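Local coordinates for hypothetical protein Atu0636 (Agrobacterium tumefaciens, PDB 2OZV), which is of unknown function but is predicted to be an O-methyltransferase, probably using S-adenosylmethionine as methyl donor, at residues Ala29-Asp34 with Leu206-Lys211; Thr64-Ser69 with Gly110-His115; Asp201-Leu206 with Leu223-Thr228. All blocks are in the same frame, centred on the assembly; numbering follows the deposited sequence. Where two conformers were deposited one is given.

Overall arrangement
All three contacts reach one mixed sheet, whose strand order 3-2-1-4-5-7-6, with an eighth strand at one end, marks a class I methyltransferase fold. Interaction 2 lies towards the end of the sheet formed by strands 92-96 and 61-67, interaction 3 towards the end carrying strand 218-224; their centres are about 31 Å apart, on opposite sides of the chain's centre. Interaction 1 lies about 18 Å from each, measured between centres. It shares strand 204-211 and Leu206 with interaction 3, and Lys211 NZ comes within 3.7 Å of Glu114 CG of interaction 2. The glycine-rich turn at Gly44 and Gly46, probably belonging to the cofactor site, is near the side chain of Tyr66 in interaction 2.

Interaction 1: Ala29-Asp34 with Leu206-Lys211; sequences ASLVAD and LVTAIK
Leu31 packs on Leu206 and Thr208, joining the chain around the C-terminal end of the first helix to strand 204-211 of the Rossmann-like sheet that defines class I methyltransferases. Leu206 and Thr208 lie two apart on the strand and so present their side chains to the same face, while Val207 between them turns to the other. Next to Leu31 the chain makes a turn tied by a 3.1 Å bond from Val32 N to Ala29 O. With CG anti to the carbonyl carbon (chi1 -62°) and beside the backbone N, the branched end of Leu31 faces the strand. The fork meets its two neighbours differently. Against Leu206 the methyls pair off, Leu31 CD1 with Leu206 CD2 and Leu31 CD2 with Leu206 CD1, each pair 4.1 Å apart. Leucine suits both places, since two branches at the end of a flexible stem fill the buried layer between helix and sheet without bringing in polar atoms.

Thr208 divides its two branches between two tasks. Its chi1 of 65° sets OG1 between the backbone N and the carbonyl carbon, where it bonds to Arg249 NH1, and turns the methyl to Leu31. Threonine, beta-branched and at home in strands, thereby offers the leucine a purely apolar surface while its buried hydroxyl is satisfied elsewhere. Beyond the two segments, Leu31 also touches Ser167 of the neighbouring strand 164-170 and Tyr247. The Thr208 methyl sits in the notch of the fork, CG2 being 3.8 Å from both Leu31 CD1 and Leu31 CD2.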
loop_
_atom_site.group_PDB
_atom_site.type_symbol
_atom_site.label_atom_id
_atom_site.label_comp_id
_atom_site.label_asym_id
_atom_site.label_seq_id
_atom_site.Cartn_x
_atom_site.Cartn_y
_atom_site.Cartn_z
ATOM N N ALA B 29 18.218 -7.226 3.417
ATOM C CA ALA B 29 19.583 -6.739 3.599
ATOM C C ALA B 29 19.925 -5.605 2.619
ATOM O O ALA B 29 20.662 -4.686 2.964
ATOM C CB ALA B 29 20.555 -7.902 3.435
ATOM N N SER B 30 19.365 -5.668 1.404
ATOM C CA SER B 30 19.705 -4.684 0.378
ATOM C C SER B 30 19.230 -3.279 0.756
ATOM O O SER B 30 19.693 -2.302 0.178
ATOM C CB SER B 30 19.130 -5.098 -0.981
ATOM O OG SER B 30 17.772 -4.813 -1.046
ATOM N N LEU B 31 18.300 -3.179 1.707
ATOM C CA LEU B 31 17.804 -1.865 2.164
ATOM C C LEU B 31 18.812 -1.039 2.970
ATOM O O LEU B 31 18.616 0.157 3.160
ATOM C CB LEU B 31 16.539 -2.063 3.003
ATOM C CG LEU B 31 15.382 -2.698 2.216
ATOM C CD1 LEU B 31 14.179 -2.996 3.126
ATOM C CD2 LEU B 31 14.936 -1.716 1.075
ATOM N N VAL B 32 19.863 -1.688 3.468
ATOM C CA VAL B 32 20.888 -0.952 4.210
ATOM C C VAL B 32 21.886 -0.379 3.205
ATOM O O VAL B 32 22.805 -1.061 2.773
ATOM C CB VAL B 32 21.605 -1.854 5.244
ATOM C CG1 VAL B 32 22.621 -1.060 6.065
ATOM C CG2 VAL B 32 20.560 -2.522 6.167
ATOM N N ALA B 33 21.659 0.877 2.830
ATOM C CA ALA B 33 22.501 1.568 1.850
ATOM C C ALA B 33 23.334 2.608 2.584
ATOM O O ALA B 33 22.988 3.775 2.602
ATOM C CB ALA B 33 21.625 2.240 0.761
ATOM N N ASP B 34 24.443 2.187 3.169
ATOM C CA ASP B 34 25.175 3.006 4.116
ATOM C C ASP B 34 26.625 2.575 3.994
ATOM O O ASP B 34 26.932 1.384 4.144
ATOM C CB ASP B 34 24.645 2.711 5.533
ATOM C CG ASP B 34 25.158 3.691 6.602
ATOM O OD1 ASP B 34 26.237 4.315 6.441
ATOM O OD2 ASP B 34 24.457 3.834 7.627
ATOM N N LEU B 206 8.530 -4.297 0.892
ATOM C CA LEU B 206 9.668 -3.709 1.629
ATOM C C LEU B 206 9.195 -2.371 2.190
ATOM O O LEU B 206 8.483 -1.601 1.488
ATOM C CB LEU B 206 10.845 -3.431 0.679
ATOM C CG LEU B 206 11.414 -4.660 -0.039
ATOM C CD1 LEU B 206 12.518 -4.275 -1.038
ATOM C CD2 LEU B 206 11.931 -5.668 0.994
ATOM N N VAL B 207 9.584 -2.067 3.433
ATOM C CA VAL B 207 9.265 -0.779 4.005
ATOM C C VAL B 207 10.525 -0.233 4.664
ATOM O O VAL B 207 11.218 -0.989 5.389
ATOM C CB VAL B 207 8.146 -0.868 5.051
ATOM C CG1 VAL B 207 7.857 0.549 5.610
ATOM C CG2 VAL B 207 6.873 -1.497 4.447
ATOM N N THR B 208 10.852 1.028 4.384
ATOM C CA THR B 208 11.934 1.710 5.138
ATOM C C THR B 208 11.366 2.995 5.742
ATOM O O THR B 208 10.398 3.557 5.216
ATOM C CB THR B 208 13.186 2.063 4.295
ATOM O OG1 THR B 208 12.860 3.034 3.295
ATOM C CG2 THR B 208 13.843 0.798 3.679
ATOM N N ALA B 209 11.915 3.432 6.873
ATOM C CA ALA B 209 11.380 4.611 7.557
ATOM C C ALA B 209 12.506 5.193 8.404
ATOM O O ALA B 209 13.503 4.500 8.684
ATOM C CB ALA B 209 10.141 4.233 8.396
ATOM N N ILE B 210 12.348 6.453 8.768
ATOM C CA ILE B 210 13.389 7.207 9.442
ATOM C C ILE B 210 12.846 7.616 10.813
ATOM O O ILE B 210 11.770 8.224 10.900
ATOM C CB ILE B 210 13.784 8.437 8.598
ATOM C CG1 ILE B 210 14.431 7.971 7.278
ATOM C CG2 ILE B 210 14.750 9.354 9.368
ATOM C CD1 ILE B 210 15.709 7.149 7.458
ATOM N N LYS B 211 13.576 7.272 11.877
ATOM C CA LYS B 211 13.161 7.668 13.224
ATOM C C LYS B 211 13.041 9.179 13.335
ATOM O O LYS B 211 13.977 9.923 13.018
ATOM C CB LYS B 211 14.123 7.124 14.292
ATOM C CG LYS B 211 13.644 7.415 15.731
ATOM C CD LYS B 211 14.656 6.889 16.753
ATOM C CE LYS B 211 14.168 7.127 18.178
ATOM N NZ LYS B 211 15.156 6.623 19.186
#

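Interaction 2: Thr64-Ser69 with Gly110-His115; sequences TLYERS and GLPDEH
Tyr66, near the end of strand 61-67, stands with its CA 8.8 Å from the CA of Leu111, in the loop that leaves helix 103-108, so the Tyr66 side chain has to span the gap, to a loop carbonyl and to the Leu111 side chain. Gly110 ends that helix in a Schellman motif, with positive phi and two bonds back into the last turn; glycine suits this backbone, because a side chain here would press on the carbonyl oxygen of the residue before.

The tyrosine does most of the bridging. Its ring carbon CG is anti to the carbonyl carbon (chi1 -68°), which carries the long, flat side chain across to the loop. There the hydroxyl donates to the carbonyl of the helix-ending glycine, Tyr66 OH lying 2.7 Å from Gly110 O. The donor approaches in the carbonyl plane with a C=O...O angle of 146°, and the carbonyl oxygen in turn lies at the ring's edge, in its plane, 3.3 Å from Tyr66 CE1. Leu111 comes over one face: its CD2 methyl is 3.4 Å from the centroid of the Tyr66 ring and 14° off the ring normal, a CH-pi contact over the centre of the face. The methyl and the hydrogen bond act from different directions and together probably hold the ring against rotation. Pro112 adds its ring carbon CD, 3.7 Å from Tyr66 OH. Tyrosine thus supplies both an apolar face and a donor, and leucine a branched, apolar end that can lay one methyl on that face.

Tyr66 also touches the flanking strands 92-96 (Leu95) and 38-42 (Ala41), and Phe116 of strand 116-121, one strand further on. The contact belongs to the parallel 3-2-1-4-5 part of the class I methyltransferase fold, whose glycine-rich turn near Tyr66 probably belongs to the cofactor site.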
loop_
_atom_site.group_PDB
_atom_site.type_symbol
_atom_site.label_atom_id
_atom_site.label_comp_id
_atom_site.label_asym_id
_atom_site.label_seq_id
_atom_site.Cartn_x
_atom_site.Cartn_y
_atom_site.Cartn_z
ATOM N N THR B 64 24.476 -6.990 15.007
ATOM C CA THR B 64 24.031 -7.725 16.176
ATOM C C THR B 64 22.770 -8.476 15.792
ATOM O O THR B 64 21.787 -7.848 15.373
ATOM C CB THR B 64 23.753 -6.801 17.382
ATOM O OG1 THR B 64 24.935 -6.060 17.665
ATOM C CG2 THR B 64 23.404 -7.601 18.660
ATOM N N LEU B 65 22.814 -9.795 15.940
ATOM C CA LEU B 65 21.650 -10.636 15.647
ATOM C C LEU B 65 20.954 -10.966 16.961
ATOM O O LEU B 65 21.578 -11.496 17.892
ATOM C CB LEU B 65 22.036 -11.947 14.915
ATOM C CG LEU B 65 22.863 -11.984 13.614
ATOM C CD1 LEU B 65 23.173 -13.433 13.177
ATOM C CD2 LEU B 65 22.180 -11.205 12.449
ATOM N N TYR B 66 19.650 -10.672 17.036
ATOM C CA TYR B 66 18.874 -11.015 18.231
ATOM C C TYR B 66 17.971 -12.214 18.004
ATOM O O TYR B 66 17.202 -12.245 17.039
ATOM C CB TYR B 66 18.022 -9.825 18.706
ATOM C CG TYR B 66 18.857 -8.689 19.247
ATOM C CD1 TYR B 66 19.297 -8.696 20.575
ATOM C CD2 TYR B 66 19.184 -7.590 18.434
ATOM C CE1 TYR B 66 20.064 -7.632 21.099
ATOM C CE2 TYR B 66 19.962 -6.512 18.952
ATOM C CZ TYR B 66 20.375 -6.547 20.281
ATOM O OH TYR B 66 21.129 -5.523 20.812
ATOM N N GLU B 67 18.044 -13.175 18.914
ATOM C CA GLU B 67 17.207 -14.374 18.888
ATOM C C GLU B 67 16.501 -14.509 20.233
ATOM O O GLU B 67 17.133 -14.321 21.282
ATOM C CB GLU B 67 18.075 -15.632 18.661
ATOM C CG GLU B 67 18.920 -15.619 17.376
ATOM C CD GLU B 67 18.086 -15.778 16.110
ATOM O OE1 GLU B 67 16.845 -15.838 16.180
ATOM O OE2 GLU B 67 18.686 -15.831 15.028
ATOM N N ARG B 68 15.226 -14.881 20.238
ATOM C CA ARG B 68 14.551 -15.074 21.529
ATOM C C ARG B 68 15.061 -16.325 22.257
ATOM O O ARG B 68 15.364 -16.293 23.468
ATOM C CB ARG B 68 13.025 -15.147 21.370
ATOM C CG ARG B 68 12.192 -14.741 22.634
ATOM C CD ARG B 68 12.861 -14.946 23.990
ATOM N NE ARG B 68 11.854 -14.961 25.058
ATOM C CZ ARG B 68 12.088 -15.241 26.343
ATOM N NH1 ARG B 68 11.079 -15.222 27.209
ATOM N NH2 ARG B 68 13.315 -15.536 26.767
ATOM N N SER B 69 15.197 -17.428 21.537
ATOM C CA SER B 69 15.531 -18.665 22.230
ATOM C C SER B 69 17.006 -19.025 22.182
ATOM O O SER B 69 17.708 -18.709 21.210
ATOM C CB SER B 69 14.701 -19.849 21.711
ATOM O OG SER B 69 15.055 -20.169 20.380
ATOM N N GLY B 110 20.096 -6.718 26.712
ATOM C CA GLY B 110 21.165 -6.440 25.756
ATOM C C GLY B 110 20.659 -5.691 24.531
ATOM O O GLY B 110 21.281 -5.754 23.463
ATOM N N LEU B 111 19.539 -4.989 24.694
ATOM C CA LEU B 111 18.989 -4.119 23.641
ATOM C C LEU B 111 19.136 -2.664 24.096
ATOM O O LEU B 111 18.234 -2.119 24.723
ATOM C CB LEU B 111 17.512 -4.474 23.387
ATOM C CG LEU B 111 17.258 -5.753 22.565
ATOM C CD1 LEU B 111 15.948 -6.420 22.949
ATOM C CD2 LEU B 111 17.303 -5.450 21.048
ATOM N N PRO B 112 20.289 -2.042 23.810
ATOM C CA PRO B 112 20.598 -0.721 24.383
ATOM C C PRO B 112 19.788 0.421 23.771
ATOM O O PRO B 112 19.408 0.352 22.601
ATOM C CB PRO B 112 22.094 -0.546 24.086
ATOM C CG PRO B 112 22.363 -1.416 22.908
ATOM C CD PRO B 112 21.373 -2.550 22.948
ATOM N N ASP B 113 19.518 1.455 24.568
ATOM C CA ASP B 113 18.806 2.629 24.082
ATOM C C ASP B 113 19.634 3.383 23.044
ATOM O O ASP B 113 20.847 3.596 23.248
ATOM C CB ASP B 113 18.539 3.601 25.238
ATOM C CG ASP B 113 17.498 3.088 26.224
ATOM O OD1 ASP B 113 16.572 2.336 25.840
ATOM O OD2 ASP B 113 17.611 3.470 27.402
ATOM N N GLU B 114 18.981 3.769 21.940
ATOM C CA GLU B 114 19.522 4.758 21.003
ATOM C C GLU B 114 20.969 4.464 20.603
ATOM O O GLU B 114 21.861 5.312 20.733
ATOM C CB GLU B 114 19.378 6.176 21.580
ATOM C CG GLU B 114 17.920 6.601 21.630
ATOM C CD GLU B 114 17.725 7.970 22.243
ATOM O OE1 GLU B 114 17.893 8.113 23.460
ATOM O OE2 GLU B 114 17.405 8.902 21.501
ATOM N N HIS B 115 21.167 3.262 20.077
ATOM C CA HIS B 115 22.490 2.727 19.818
ATOM C C HIS B 115 22.720 2.384 18.344
ATOM O O HIS B 115 23.842 2.500 17.854
ATOM C CB HIS B 115 22.687 1.482 20.683
ATOM C CG HIS B 115 23.998 0.789 20.494
ATOM N ND1 HIS B 115 25.186 1.286 20.999
ATOM C CD2 HIS B 115 24.299 -0.390 19.903
ATOM C CE1 HIS B 115 26.162 0.439 20.715
ATOM N NE2 HIS B 115 25.650 -0.589 20.053
#

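Interaction 3: Asp201-Leu206 with Leu223-Thr228; sequences DAVRML and LIMHET
Val203 has a chi1 of -67°, which sets CG1 anti to the carbonyl carbon and CG2 between it and the backbone N; beta-branched, it holds CG2 close to its own backbone, facing Met225. Met225, a selenomethionine, has chi2 near extended at 159°, and its long, flexible selenoether chain can reach across, so that Val203 CG2 and Met225 SE lie 4.1 Å apart and the two side chains cross at about a right angle. Met225 was modelled in two conformers, so this touch describes one of them.

Deeper in, Leu206 CD1 and Leu223 CD1 meet at 4.0 Å, the leucines also crossing near a right angle. Their strands are not neighbours, and leucine suits both places because its branched apolar end is long enough to meet its partner across the intervening strand 186-195.

Val203 and Arg204 both face Ile194, a classic beta bulge. Arg204 NH1 bonds to Val203 O at 2.9 Å from above the carbonyl plane, while its NE forms a salt bridge with Asp24. Asp201 nearby bonds to Asn250 of the second subunit. The contact lies at the 7-6-8 end of the sheet, where strand 218-224 adds to the seven strands of the class I methyltransferase fold.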
loop_
_atom_site.group_PDB
_atom_site.type_symbol
_atom_site.label_atom_id
_atom_site.label_comp_id
_atom_site.label_asym_id
_atom_site.label_seq_id
_atom_site.Cartn_x
_atom_site.Cartn_y
_atom_site.Cartn_z
ATOM N N ASP B 201 -0.157 -10.078 -8.921
ATOM C CA ASP B 201 -0.281 -9.385 -7.615
ATOM C C ASP B 201 1.020 -9.406 -6.818
ATOM O O ASP B 201 1.862 -10.326 -6.973
ATOM C CB ASP B 201 -1.359 -10.081 -6.749
ATOM C CG ASP B 201 -2.747 -10.112 -7.403
ATOM O OD1 ASP B 201 -3.053 -9.367 -8.363
ATOM O OD2 ASP B 201 -3.562 -10.948 -6.939
ATOM N N ALA B 202 1.176 -8.429 -5.930
ATOM C CA ALA B 202 2.354 -8.375 -5.036
ATOM C C ALA B 202 2.401 -9.590 -4.090
ATOM O O ALA B 202 1.339 -10.053 -3.615
ATOM C CB ALA B 202 2.360 -7.069 -4.232
ATOM N N VAL B 203 3.603 -10.104 -3.854
ATOM C CA VAL B 203 3.822 -11.219 -2.919
ATOM C C VAL B 203 4.576 -10.796 -1.660
ATOM O O VAL B 203 4.457 -11.451 -0.620
ATOM C CB VAL B 203 4.531 -12.437 -3.632
ATOM C CG1 VAL B 203 3.594 -13.030 -4.661
ATOM C CG2 VAL B 203 5.824 -12.004 -4.258
ATOM N N ARG B 204 5.376 -9.726 -1.749
ATOM C CA ARG B 204 6.098 -9.192 -0.605
ATOM C C ARG B 204 6.070 -7.670 -0.655
ATOM O O ARG B 204 5.656 -7.066 -1.665
ATOM C CB ARG B 204 7.563 -9.685 -0.549
ATOM C CG ARG B 204 7.716 -11.188 -0.271
ATOM C CD ARG B 204 7.421 -11.537 1.181
ATOM N NE ARG B 204 7.678 -12.958 1.439
ATOM C CZ ARG B 204 6.836 -13.957 1.166
ATOM N NH1 ARG B 204 5.645 -13.749 0.605
ATOM N NH2 ARG B 204 7.199 -15.224 1.461
HETATM N N MSE B 205 6.537 -7.064 0.418
HETATM C CA MSE B 205 6.525 -5.627 0.565
HETATM C C MSE B 205 7.719 -5.218 1.407
HETATM O O MSE B 205 7.903 -5.772 2.505
HETATM C CB MSE B 205 5.225 -5.171 1.237
HETATM C CG MSE B 205 5.152 -3.688 1.337
HETATM SE SE MSE B 205 3.396 -3.296 2.189
HETATM C CE MSE B 205 3.684 -3.979 3.923
ATOM N N LEU B 206 8.530 -4.297 0.892
ATOM C CA LEU B 206 9.668 -3.709 1.629
ATOM C C LEU B 206 9.195 -2.371 2.190
ATOM O O LEU B 206 8.483 -1.601 1.488
ATOM C CB LEU B 206 10.845 -3.431 0.679
ATOM C CG LEU B 206 11.414 -4.660 -0.039
ATOM C CD1 LEU B 206 12.518 -4.275 -1.038
ATOM C CD2 LEU B 206 11.931 -5.668 0.994
ATOM N N LEU B 223 9.267 -3.467 -7.342
ATOM C CA LEU B 223 10.265 -4.392 -7.908
ATOM C C LEU B 223 9.539 -5.575 -8.525
ATOM O O LEU B 223 8.645 -6.152 -7.885
ATOM C CB LEU B 223 11.226 -4.849 -6.830
ATOM C CG LEU B 223 12.068 -3.747 -6.176
ATOM C CD1 LEU B 223 12.856 -4.306 -5.000
ATOM C CD2 LEU B 223 13.024 -3.141 -7.196
ATOM N N ILE B 224 9.901 -5.917 -9.765
ATOM C CA ILE B 224 9.349 -7.085 -10.448
ATOM C C ILE B 224 10.476 -8.105 -10.473
ATOM O O ILE B 224 11.570 -7.822 -11.006
ATOM C CB ILE B 224 8.862 -6.748 -11.874
ATOM C CG1 ILE B 224 8.026 -5.443 -11.880
ATOM C CG2 ILE B 224 8.113 -7.935 -12.515
ATOM C CD1 ILE B 224 6.678 -5.493 -11.163
HETATM N N MSE B 225 10.231 -9.267 -9.873
HETATM C CA MSE B 225 11.264 -10.301 -9.693
HETATM C C MSE B 225 11.777 -10.885 -11.019
HETATM O O MSE B 225 12.988 -11.028 -11.217
HETATM C CB MSE B 225 10.712 -11.447 -8.845
HETATM C CG MSE B 225 10.555 -11.160 -7.372
HETATM SE SE MSE B 225 9.268 -12.408 -6.535
HETATM C CE MSE B 225 9.821 -14.133 -7.236
ATOM N N HIS B 226 10.844 -11.225 -11.902
ATOM C CA HIS B 226 11.125 -11.964 -13.145
ATOM C C HIS B 226 10.468 -11.341 -14.377
ATOM O O HIS B 226 9.428 -10.696 -14.266
ATOM C CB HIS B 226 10.604 -13.411 -13.035
ATOM C CG HIS B 226 11.136 -14.165 -11.859
ATOM N ND1 HIS B 226 12.397 -14.727 -11.841
ATOM C CD2 HIS B 226 10.578 -14.458 -10.662
ATOM C CE1 HIS B 226 12.595 -15.323 -10.678
ATOM N NE2 HIS B 226 11.509 -15.169 -9.941
ATOM N N GLU B 227 11.048 -11.559 -15.560
ATOM C CA GLU B 227 10.337 -11.257 -16.803
ATOM C C GLU B 227 9.363 -12.405 -17.039
ATOM O O GLU B 227 9.573 -13.521 -16.529
ATOM C CB GLU B 227 11.270 -11.127 -18.026
ATOM C CG GLU B 227 12.468 -10.188 -17.875
ATOM C CD GLU B 227 12.096 -8.706 -17.795
ATOM O OE1 GLU B 227 10.933 -8.342 -18.108
ATOM O OE2 GLU B 227 12.989 -7.902 -17.410
ATOM N N THR B 228 8.304 -12.127 -17.799
ATOM C CA THR B 228 7.352 -13.145 -18.205
ATOM C C THR B 228 8.105 -14.262 -18.932
ATOM O O THR B 228 8.837 -14.002 -19.895
ATOM C CB THR B 228 6.273 -12.550 -19.144
ATOM O OG1 THR B 228 5.657 -11.418 -18.512
ATOM C CG2 THR B 228 5.200 -13.584 -19.481
#